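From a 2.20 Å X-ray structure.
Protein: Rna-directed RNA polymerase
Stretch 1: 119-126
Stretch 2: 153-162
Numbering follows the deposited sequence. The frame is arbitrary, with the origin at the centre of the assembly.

Stretch 1 119-126: TFGAPDIT
Stretch 2, residues 153-162: AIATLQYGSG

A tight turn can let the backbone of a glycine sit against a neighbouring strand, with an apolar cluster further along the chain, and this RNA-directed RNA polymerase offers a compact example. Residues 119-126 begin as a type II beta turn from Thr119 to Ala122, in which Ala122 N donates to Thr119 O at 3.2 Å. Phe120 lies at phi/psi -72/122 and Gly121 at 80/14, the positive phi that favours glycine. Ala122 (-70/130) and Pro123 (-70/154) are extended; Asp124 lies at -81/81, and Ile125 N donates to Pro123 O at 2.9 Å, closing a tight turn about it. Asp124 then caps the helix that starts at Ile125 (-69/-31) and runs on past Thr126. The second stretch closes a helix at Ala153-Thr156, with Leu157 N bonded to Ala153 O at 2.8 Å. Leu157 is the first residue to leave helical angles, at -104/168, and it already belongs to the strand, which continues through Gln158 (-154/121), Tyr159 (-81/135) and Gly160 (165/-175). Two pairs set the register: the CA atoms of Gly121 and Tyr159 are 4.8 Å apart, and those of Pro123 and Ile154 6.0 Å, so the two chains run in opposite directions across the contact.

At the first pair, Gly121 CA lies 3.4 Å from Tyr159 O in a CA-H...O contact. An ideal CB on Gly121 would sit 2.4 Å from Tyr159 O and 2.8 Å from Gln158 NE2, so a CB here would clash with both atoms, and the close approach needs a glycine. Gln158, with chi1 t, chi2 p and chi3 64°, brings its amide into this space. Its NE2 donates to Gly121 O at 2.6 Å (145° at the hydrogen) and to Tyr159 O of its own strand at 2.8 Å (176°). One amide group thus ties the turn to the strand in the sole hydrogen bond between the stretches.

Beside this polar center, Phe120 (chi1 t, chi2 81°) leaves the backbone sideways, and the end of its ring comes nearer the strand. Phe120 CZ is 3.8 Å from CE2 of Tyr159 (chi1 t, chi2 77°), the ring centroids being 5.8 Å apart and the planes inclined at 59°. Phe120 CE2 also reaches Gly160 CA at 3.9 Å.

The second site is mainly apolar. Ile154, m at chi1 and t at chi2, points its CA-to-CB bond toward the loop; its CG2 packs 3.7 Å from Pro123 CB and 3.8 Å from CD1 of Ile125 (m, m), while its CD1 lies 4.0 Å from Asp124 O. The Pro123 ring is C-gamma endo. Altogether the contact buries 358 Å², counting both sides.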

# COMPACT_ATOMS: atom_id res chain seq x y z
N THR B 119 -13.01 17.20 20.13
CA THR B 119 -11.60 17.48 19.83
C THR B 119 -11.10 16.67 18.64
O THR B 119 -10.19 17.12 17.94
CB THR B 119 -10.71 17.22 21.06
OG1 THR B 119 -10.88 15.87 21.49
CG2 THR B 119 -10.99 18.18 22.20
N PHE B 120 -11.66 15.47 18.41
CA PHE B 120 -11.31 14.66 17.26
C PHE B 120 -11.88 15.30 16.00
O PHE B 120 -13.10 15.53 15.92
CB PHE B 120 -11.79 13.20 17.42
CG PHE B 120 -11.44 12.33 16.23
CD1 PHE B 120 -10.16 11.79 16.10
CD2 PHE B 120 -12.37 12.09 15.22
CE1 PHE B 120 -9.83 11.01 14.99
CE2 PHE B 120 -12.03 11.31 14.11
CZ PHE B 120 -10.76 10.77 14.00
N GLY B 121 -10.99 15.62 15.06
CA GLY B 121 -11.31 16.26 13.79
C GLY B 121 -11.50 17.75 13.92
O GLY B 121 -12.04 18.39 13.01
N ALA B 122 -11.09 18.33 15.07
CA ALA B 122 -11.20 19.76 15.31
C ALA B 122 -10.22 20.53 14.41
O ALA B 122 -9.06 20.16 14.33
CB ALA B 122 -10.96 20.07 16.78
N PRO B 123 -10.68 21.58 13.69
CA PRO B 123 -9.75 22.35 12.85
C PRO B 123 -8.80 23.16 13.72
O PRO B 123 -9.16 23.52 14.85
CB PRO B 123 -10.68 23.27 12.04
CG PRO B 123 -11.87 23.42 12.89
CD PRO B 123 -12.04 22.14 13.64
N ASP B 124 -7.60 23.48 13.20
CA ASP B 124 -6.65 24.29 13.97
C ASP B 124 -7.01 25.79 13.87
O ASP B 124 -6.41 26.55 13.10
CB ASP B 124 -5.19 24.02 13.55
CG ASP B 124 -4.18 24.53 14.55
OD1 ASP B 124 -4.55 25.33 15.44
OD2 ASP B 124 -3.01 24.17 14.42
N ILE B 125 -7.99 26.20 14.68
CA ILE B 125 -8.55 27.54 14.83
C ILE B 125 -7.51 28.49 15.46
O ILE B 125 -7.52 29.70 15.16
CB ILE B 125 -9.86 27.42 15.67
CG1 ILE B 125 -10.98 26.76 14.83
CG2 ILE B 125 -10.34 28.72 16.29
CD1 ILE B 125 -11.06 27.15 13.33
N THR B 126 -6.62 27.95 16.33
CA THR B 126 -5.55 28.74 16.95
C THR B 126 -4.61 29.22 15.83
O THR B 126 -4.32 30.41 15.78
CB THR B 126 -4.84 27.95 18.07
OG1 THR B 126 -5.83 27.44 18.95
CG2 THR B 126 -3.88 28.82 18.88
N ALA B 153 -10.24 25.79 3.68
CA ALA B 153 -10.06 24.37 4.03
C ALA B 153 -10.80 24.04 5.35
O ALA B 153 -11.49 23.03 5.42
CB ALA B 153 -8.58 24.02 4.15
N ILE B 154 -10.72 24.94 6.37
CA ILE B 154 -11.41 24.77 7.65
C ILE B 154 -12.94 24.79 7.41
O ILE B 154 -13.66 23.97 8.00
CB ILE B 154 -10.96 25.85 8.68
CG1 ILE B 154 -9.50 25.59 9.16
CG2 ILE B 154 -11.94 25.94 9.87
CD1 ILE B 154 -8.83 26.71 9.92
N ALA B 155 -13.41 25.69 6.52
CA ALA B 155 -14.83 25.84 6.20
C ALA B 155 -15.41 24.73 5.31
O ALA B 155 -16.60 24.47 5.42
CB ALA B 155 -15.07 27.19 5.53
N THR B 156 -14.61 24.06 4.45
CA THR B 156 -15.15 23.08 3.50
C THR B 156 -14.68 21.65 3.71
O THR B 156 -15.32 20.73 3.18
CB THR B 156 -14.83 23.50 2.06
OG1 THR B 156 -13.40 23.53 1.91
CG2 THR B 156 -15.44 24.86 1.71
N LEU B 157 -13.60 21.44 4.47
CA LEU B 157 -13.08 20.10 4.75
C LEU B 157 -13.44 19.65 6.17
O LEU B 157 -13.89 20.44 7.00
CB LEU B 157 -11.54 20.01 4.54
CG LEU B 157 -10.95 20.44 3.19
CD1 LEU B 157 -9.45 20.28 3.18
CD2 LEU B 157 -11.57 19.67 2.01
N GLN B 158 -13.24 18.36 6.44
CA GLN B 158 -13.42 17.77 7.74
C GLN B 158 -12.54 16.54 7.87
O GLN B 158 -12.67 15.60 7.07
CB GLN B 158 -14.90 17.40 8.00
CG GLN B 158 -15.14 16.78 9.38
CD GLN B 158 -14.76 17.71 10.50
OE1 GLN B 158 -15.35 18.77 10.68
NE2 GLN B 158 -13.72 17.35 11.26
N TYR B 159 -11.64 16.53 8.86
CA TYR B 159 -10.88 15.33 9.13
C TYR B 159 -11.76 14.42 9.97
O TYR B 159 -12.43 14.88 10.91
CB TYR B 159 -9.53 15.59 9.82
CG TYR B 159 -8.79 14.30 10.12
CD1 TYR B 159 -8.12 13.61 9.11
CD2 TYR B 159 -8.86 13.71 11.38
CE1 TYR B 159 -7.51 12.38 9.36
CE2 TYR B 159 -8.27 12.47 11.63
CZ TYR B 159 -7.58 11.82 10.63
OH TYR B 159 -6.95 10.62 10.88
N GLY B 160 -11.79 13.14 9.62
CA GLY B 160 -12.61 12.17 10.33
C GLY B 160 -12.79 10.87 9.58
O GLY B 160 -12.23 10.69 8.50
N SER B 161 -13.62 9.98 10.14
CA SER B 161 -13.87 8.64 9.61
C SER B 161 -15.24 8.54 8.88
O SER B 161 -15.83 7.45 8.80
CB SER B 161 -13.76 7.61 10.74
OG SER B 161 -14.52 7.99 11.87
N GLY B 162 -15.69 9.65 8.31
CA GLY B 162 -16.92 9.72 7.51
C GLY B 162 -18.20 9.19 8.15
O GLY B 162 -18.48 9.47 9.31